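Local coordinates for succinylglutamate desuccinylase (Chromobacterium violaceum, PDB 1YW4), which probably hydrolyses N-succinylglutamate to succinate and glutamate with one zinc ion per subunit, in the last step of arginine degradation by the AST pathway, at residues Glu280-Leu285 and Glu305-Phe310; Pro256-Lys261 and Ile323-Ala328. One frame throughout, in Å; residues are numbered along the deposited sequence.

How the contacts relate
Both contacts lie in the barrel-sandwich hybrid domain and hold neighbouring strands of it: contact 1 pairs the short strand 283-284 with 307-309, and contact 2 pairs 257-265 with 320-328. Strands 307-309 and 320-328 join them edge to edge, with Leu309 N lying 2.8 Å from Ile323 O, a probable hydrogen bond; the contact centres are about 9 Å apart. Each mixes buried and more open residues. Contact 1 turns the end with buried Phe282 and with Phe310 toward the catalytic domain and the zinc, and relies on backbone bonds, an arginine-carbonyl bond and apolar packing. Contact 2, away from the annotated sites, adds a salt-bridge network that reaches the second subunit.

Contact 1: residues Glu280-Leu285 and Glu305-Phe310; sequences ENFTLL and EERILF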
loop_
_atom_site.group_PDB
_atom_site.type_symbol
_atom_site.label_atom_id
_atom_site.label_comp_id
_atom_site.label_asym_id
_atom_site.label_seq_id
_atom_site.Cartn_x
_atom_site.Cartn_y
_atom_site.Cartn_z
ATOM N N GLU A 280 -21.068 3.596 9.782
ATOM C CA GLU A 280 -19.912 4.109 10.518
ATOM C C GLU A 280 -18.670 4.236 9.644
ATOM O O GLU A 280 -18.513 3.513 8.659
ATOM C CB GLU A 280 -19.587 3.198 11.708
ATOM C CG GLU A 280 -20.600 3.255 12.841
ATOM C CD GLU A 280 -20.247 2.342 14.000
ATOM O OE1 GLU A 280 -20.948 2.404 15.031
ATOM O OE2 GLU A 280 -19.278 1.561 13.888
ATOM N N ASN A 281 -17.785 5.161 10.011
ATOM C CA ASN A 281 -16.550 5.343 9.265
ATOM C C ASN A 281 -15.672 4.116 9.473
ATOM O O ASN A 281 -15.709 3.483 10.534
ATOM C CB ASN A 281 -15.781 6.584 9.738
ATOM C CG ASN A 281 -16.393 7.878 9.248
ATOM O OD1 ASN A 281 -16.633 8.050 8.049
ATOM N ND2 ASN A 281 -16.639 8.808 10.175
ATOM N N PHE A 282 -14.881 3.802 8.453
ATOM C CA PHE A 282 -13.966 2.664 8.455
ATOM C C PHE A 282 -14.696 1.332 8.393
ATOM O O PHE A 282 -14.139 0.293 8.741
ATOM C CB PHE A 282 -13.052 2.716 9.683
ATOM C CG PHE A 282 -12.060 3.848 9.650
ATOM C CD1 PHE A 282 -11.011 3.850 8.732
ATOM C CD2 PHE A 282 -12.181 4.919 10.533
ATOM C CE1 PHE A 282 -10.096 4.907 8.694
ATOM C CE2 PHE A 282 -11.273 5.977 10.503
ATOM C CZ PHE A 282 -10.230 5.974 9.585
ATOM N N THR A 283 -15.951 1.362 7.950
ATOM C CA THR A 283 -16.716 0.127 7.825
ATOM C C THR A 283 -16.061 -0.726 6.741
ATOM O O THR A 283 -15.851 -0.257 5.623
ATOM C CB THR A 283 -18.177 0.397 7.424
ATOM O OG1 THR A 283 -18.866 1.020 8.514
ATOM C CG2 THR A 283 -18.879 -0.901 7.062
ATOM N N LEU A 284 -15.745 -1.974 7.083
ATOM C CA LEU A 284 -15.105 -2.915 6.166
ATOM C C LEU A 284 -16.011 -3.310 4.997
ATOM O O LEU A 284 -17.181 -3.646 5.192
ATOM C CB LEU A 284 -14.688 -4.184 6.922
ATOM C CG LEU A 284 -13.906 -5.257 6.151
ATOM C CD1 LEU A 284 -12.426 -4.880 6.116
ATOM C CD2 LEU A 284 -14.073 -6.627 6.833
ATOM N N LEU A 285 -15.464 -3.268 3.784
ATOM C CA LEU A 285 -16.215 -3.632 2.586
ATOM C C LEU A 285 -15.800 -5.032 2.124
ATOM O O LEU A 285 -14.699 -5.231 1.631
ATOM C CB LEU A 285 -15.958 -2.618 1.468
ATOM C CG LEU A 285 -16.567 -1.207 1.553
ATOM C CD1 LEU A 285 -17.351 -1.001 2.851
ATOM C CD2 LEU A 285 -15.448 -0.199 1.432
ATOM N N GLU A 305 -10.446 -5.951 2.197
ATOM C CA GLU A 305 -9.516 -5.140 2.975
ATOM C C GLU A 305 -9.908 -3.663 2.996
ATOM O O GLU A 305 -9.526 -2.924 3.902
ATOM C CB GLU A 305 -8.097 -5.279 2.409
ATOM C CG GLU A 305 -7.414 -6.604 2.726
ATOM C CD GLU A 305 -7.026 -6.720 4.188
ATOM O OE1 GLU A 305 -7.933 -6.714 5.051
ATOM O OE2 GLU A 305 -5.810 -6.811 4.473
ATOM N N GLU A 306 -10.675 -3.238 1.996
ATOM C CA GLU A 306 -11.085 -1.846 1.912
ATOM C C GLU A 306 -12.166 -1.469 2.930
ATOM O O GLU A 306 -12.894 -2.323 3.429
ATOM C CB GLU A 306 -11.571 -1.520 0.498
ATOM C CG GLU A 306 -11.140 -2.509 -0.572
ATOM C CD GLU A 306 -12.168 -3.610 -0.777
ATOM O OE1 GLU A 306 -12.248 -4.542 0.066
ATOM O OE2 GLU A 306 -12.913 -3.524 -1.782
ATOM N N ARG A 307 -12.246 -0.181 3.244
ATOM C CA ARG A 307 -13.233 0.326 4.188
ATOM C C ARG A 307 -13.734 1.665 3.657
ATOM O O ARG A 307 -13.021 2.363 2.938
ATOM C CB ARG A 307 -12.603 0.518 5.574
ATOM C CG ARG A 307 -12.015 -0.748 6.190
ATOM C CD ARG A 307 -11.210 -0.421 7.440
ATOM N NE ARG A 307 -10.718 -1.621 8.117
ATOM C CZ ARG A 307 -11.414 -2.330 8.998
ATOM N NH1 ARG A 307 -12.648 -1.961 9.323
ATOM N NH2 ARG A 307 -10.878 -3.415 9.550
ATOM N N ILE A 308 -14.961 2.016 4.010
ATOM C CA ILE A 308 -15.546 3.271 3.562
ATOM C C ILE A 308 -15.223 4.339 4.607
ATOM O O ILE A 308 -15.200 4.063 5.809
ATOM C CB ILE A 308 -17.087 3.119 3.391
ATOM C CG1 ILE A 308 -17.677 4.315 2.634
ATOM C CG2 ILE A 308 -17.738 2.985 4.749
ATOM C CD1 ILE A 308 -17.068 4.538 1.255
ATOM N N LEU A 309 -14.958 5.555 4.155
ATOM C CA LEU A 309 -14.639 6.631 5.081
ATOM C C LEU A 309 -15.304 7.926 4.628
ATOM O O LEU A 309 -15.290 8.255 3.445
ATOM C CB LEU A 309 -13.122 6.806 5.166
ATOM C CG LEU A 309 -12.598 7.842 6.163
ATOM C CD1 LEU A 309 -13.073 7.494 7.573
ATOM C CD2 LEU A 309 -11.073 7.872 6.115
ATOM N N PHE A 310 -15.906 8.636 5.578
ATOM C CA PHE A 310 -16.584 9.904 5.311
ATOM C C PHE A 310 -17.611 9.853 4.176
ATOM O O PHE A 310 -17.592 10.684 3.272
ATOM C CB PHE A 310 -15.543 10.986 5.016
ATOM C CG PHE A 310 -14.535 11.159 6.111
ATOM C CD1 PHE A 310 -13.204 11.427 5.813
ATOM C CD2 PHE A 310 -14.915 11.046 7.445
ATOM C CE1 PHE A 310 -12.261 11.575 6.828
ATOM C CE2 PHE A 310 -13.986 11.192 8.467
ATOM C CZ PHE A 310 -12.652 11.456 8.159
#
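Arg307 reaches across to Phe282, Thr283 and Leu284, and its side chain can be followed from CB to the guanidinium. CB lies 3.3 Å from Thr283 O. CG, placed anti to its own carbonyl carbon (chi1 -59°), runs past Leu284 CA at 3.8 Å, and CD comes near the plane of the Phe282 ring at its edge. From there NE and CZ pass beneath Leu284, whose CD1 sits 3.9 Å above the guanidinium plane, over its centre. At the tip NH1 gives a hydrogen bond of 2.8 Å to Phe282 O, nearly along the C=O axis, and that oxygen lies in the guanidinium plane.

The carbonyl it grips belongs to a G1 beta bulge. Phe282 and Thr283 both face Ile308: Phe282 N donates to Ile308 O, while Ile308 N donates to Thr283 O. The bulge overlaps a type II turn from Glu280 to Thr283, in which Phe282 takes the positive phi (70°). Beyond it Leu285 N bonds to Glu306 O, and Leu285 CD2 packs on the Arg307-Ile308 peptide.

At the end nearer the zinc, Leu309 CD1 makes a CH-pi contact with one face of the Phe282 ring, 3.8 Å from its centroid. Phe157 and Phe160 of the catalytic domain meet the same ring edge-to-face. Asn281 turns its OD1 to Phe310 N, which donates a short bond of 2.6 Å, tilted from the amide plane. The amide plane stands steeply against the ring of Phe310, a side chain about 8 Å from the zinc ion.

Contact 2: residues Pro256-Lys261 and Ile323-Ala328; sequences PLFRAK and IVVEPA
Phe258 and Val325 meet on the packed side of this antiparallel pair: Phe258 CB lies 4.2 Å from Val325 CB. Phe258 CD2 sits beside the Glu326-Pro327 peptide. Arg307 from strand 307-309 closes on both of these side chains, and Leu189 from strand 187-190 touches Val325. The backbones are stitched firmly here: Arg259 and Glu326 form a hydrogen-bonded pair, N to O both ways, and Lys261 N donates to Val324 O at 2.7 Å. This is a strand pairing of the barrel-sandwich hybrid domain, in which strand 257-265 also bonds on its other edge to strand 187-190, by way of Phe258.

The other side, that of Arg259 and Glu326, is polar and partly exposed, and meets the second subunit. Both side chains start with CG between the backbone N and the carbonyl carbon (chi1 69° and 60°), then run extended and cross obliquely. Arg259 grips a single oxygen side-on: NE reaches Glu326 OE1 at 2.8 Å and NH2 reaches it at 3.1 Å, both from the same face of the carboxylate. NH2 also forms a salt bridge with Glu326 OE1 of the second subunit, and Arg259 packs on Arg259 of that subunit.

The loose part lies at Lys261, which crosses Glu326 at about a right angle, its CD 3.7 Å from OE2, while its NZ stays 4.8 Å from that oxygen. Water 2 spans this gap, donating to Glu326 OE2 and accepting a weak bond from Lys261 NZ.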
loop_
_atom_site.group_PDB
_atom_site.type_symbol
_atom_site.label_atom_id
_atom_site.label_comp_id
_atom_site.label_asym_id
_atom_site.label_seq_id
_atom_site.Cartn_x
_atom_site.Cartn_y
_atom_site.Cartn_z
ATOM N N PRO A 256 -3.565 -0.177 13.312
ATOM C CA PRO A 256 -3.766 -0.250 11.861
ATOM C C PRO A 256 -3.699 1.121 11.175
ATOM O O PRO A 256 -4.253 2.105 11.665
ATOM C CB PRO A 256 -5.139 -0.917 11.730
ATOM C CG PRO A 256 -5.843 -0.531 13.000
ATOM C CD PRO A 256 -4.760 -0.626 14.048
ATOM N N LEU A 257 -3.002 1.172 10.043
ATOM C CA LEU A 257 -2.861 2.402 9.278
ATOM C C LEU A 257 -3.608 2.245 7.957
ATOM O O LEU A 257 -3.732 1.134 7.434
ATOM C CB LEU A 257 -1.384 2.686 8.993
ATOM C CG LEU A 257 -0.413 2.664 10.179
ATOM C CD1 LEU A 257 1.007 2.794 9.643
ATOM C CD2 LEU A 257 -0.711 3.795 11.159
ATOM N N PHE A 258 -4.093 3.358 7.418
ATOM C CA PHE A 258 -4.827 3.340 6.161
ATOM C C PHE A 258 -4.491 4.541 5.283
ATOM O O PHE A 258 -3.974 5.550 5.756
ATOM C CB PHE A 258 -6.341 3.331 6.421
ATOM C CG PHE A 258 -6.819 2.165 7.255
ATOM C CD1 PHE A 258 -6.779 2.217 8.648
ATOM C CD2 PHE A 258 -7.300 1.012 6.643
ATOM C CE1 PHE A 258 -7.215 1.130 9.427
ATOM C CE2 PHE A 258 -7.739 -0.080 7.407
ATOM C CZ PHE A 258 -7.695 -0.018 8.799
ATOM N N ARG A 259 -4.784 4.418 3.997
ATOM C CA ARG A 259 -4.568 5.499 3.053
ATOM C C ARG A 259 -5.717 5.423 2.060
ATOM O O ARG A 259 -6.336 4.366 1.883
ATOM C CB ARG A 259 -3.226 5.339 2.328
ATOM C CG ARG A 259 -3.179 4.163 1.369
ATOM C CD ARG A 259 -1.824 4.036 0.701
ATOM N NE ARG A 259 -1.838 3.010 -0.339
ATOM C CZ ARG A 259 -0.753 2.568 -0.968
ATOM N NH1 ARG A 259 0.440 3.061 -0.662
ATOM N NH2 ARG A 259 -0.863 1.635 -1.907
ATOM N N ALA A 260 -6.014 6.545 1.422
ATOM C CA ALA A 260 -7.085 6.577 0.440
ATOM C C ALA A 260 -6.684 5.709 -0.747
ATOM O O ALA A 260 -5.530 5.721 -1.172
ATOM C CB ALA A 260 -7.327 8.005 -0.017
ATOM N N LYS A 261 -7.636 4.947 -1.270
ATOM C CA LYS A 261 -7.380 4.097 -2.424
ATOM C C LYS A 261 -7.941 4.819 -3.648
ATOM O O LYS A 261 -7.263 4.957 -4.663
ATOM C CB LYS A 261 -8.062 2.738 -2.250
ATOM C CG LYS A 261 -7.798 1.745 -3.374
ATOM C CD LYS A 261 -8.490 0.416 -3.108
ATOM C CE LYS A 261 -8.341 -0.544 -4.286
ATOM N NZ LYS A 261 -9.073 -1.831 -4.063
ATOM N N ILE A 323 -14.932 8.112 0.411
ATOM C CA ILE A 323 -13.604 7.635 0.071
ATOM C C ILE A 323 -13.367 6.199 0.530
ATOM O O ILE A 323 -13.682 5.828 1.663
ATOM C CB ILE A 323 -12.505 8.535 0.679
ATOM C CG1 ILE A 323 -12.649 8.589 2.199
ATOM C CG2 ILE A 323 -12.596 9.937 0.093
ATOM C CD1 ILE A 323 -11.559 9.399 2.886
ATOM N N VAL A 324 -12.823 5.391 -0.374
ATOM C CA VAL A 324 -12.512 4.006 -0.076
ATOM C C VAL A 324 -11.046 3.954 0.336
ATOM O O VAL A 324 -10.158 4.344 -0.428
ATOM C CB VAL A 324 -12.749 3.102 -1.306
ATOM C CG1 VAL A 324 -12.301 1.677 -1.004
ATOM C CG2 VAL A 324 -14.229 3.118 -1.680
ATOM N N VAL A 325 -10.799 3.501 1.560
ATOM C CA VAL A 325 -9.438 3.402 2.066
ATOM C C VAL A 325 -8.987 1.946 2.088
ATOM O O VAL A 325 -9.810 1.031 2.066
ATOM C CB VAL A 325 -9.322 3.969 3.505
ATOM C CG1 VAL A 325 -9.677 5.448 3.518
ATOM C CG2 VAL A 325 -10.238 3.193 4.446
ATOM N N GLU A 326 -7.669 1.756 2.130
ATOM C CA GLU A 326 -7.047 0.433 2.171
ATOM C C GLU A 326 -5.919 0.444 3.197
ATOM O O GLU A 326 -5.371 1.496 3.523
ATOM C CB GLU A 326 -6.465 0.082 0.801
ATOM C CG GLU A 326 -5.412 1.075 0.332
ATOM C CD GLU A 326 -4.788 0.696 -0.992
ATOM O OE1 GLU A 326 -3.891 1.433 -1.439
ATOM O OE2 GLU A 326 -5.192 -0.329 -1.579
ATOM N N PRO A 327 -5.550 -0.735 3.713
ATOM C CA PRO A 327 -4.478 -0.853 4.706
ATOM C C PRO A 327 -3.189 -0.193 4.216
ATOM O O PRO A 327 -2.872 -0.233 3.027
ATOM C CB PRO A 327 -4.323 -2.367 4.865
ATOM C CG PRO A 327 -5.721 -2.878 4.620
ATOM C CD PRO A 327 -6.152 -2.051 3.426
ATOM N N ALA A 328 -2.459 0.425 5.135
ATOM C CA ALA A 328 -1.206 1.086 4.798
ATOM C C ALA A 328 -0.105 0.522 5.680
ATOM O O ALA A 328 -0.275 0.386 6.890
ATOM C CB ALA A 328 -1.325 2.597 5.002
HETATM O O HOH W 1 -1.660 -1.046 8.966
HETATM O O HOH W 2 -6.866 -2.527 -1.789
#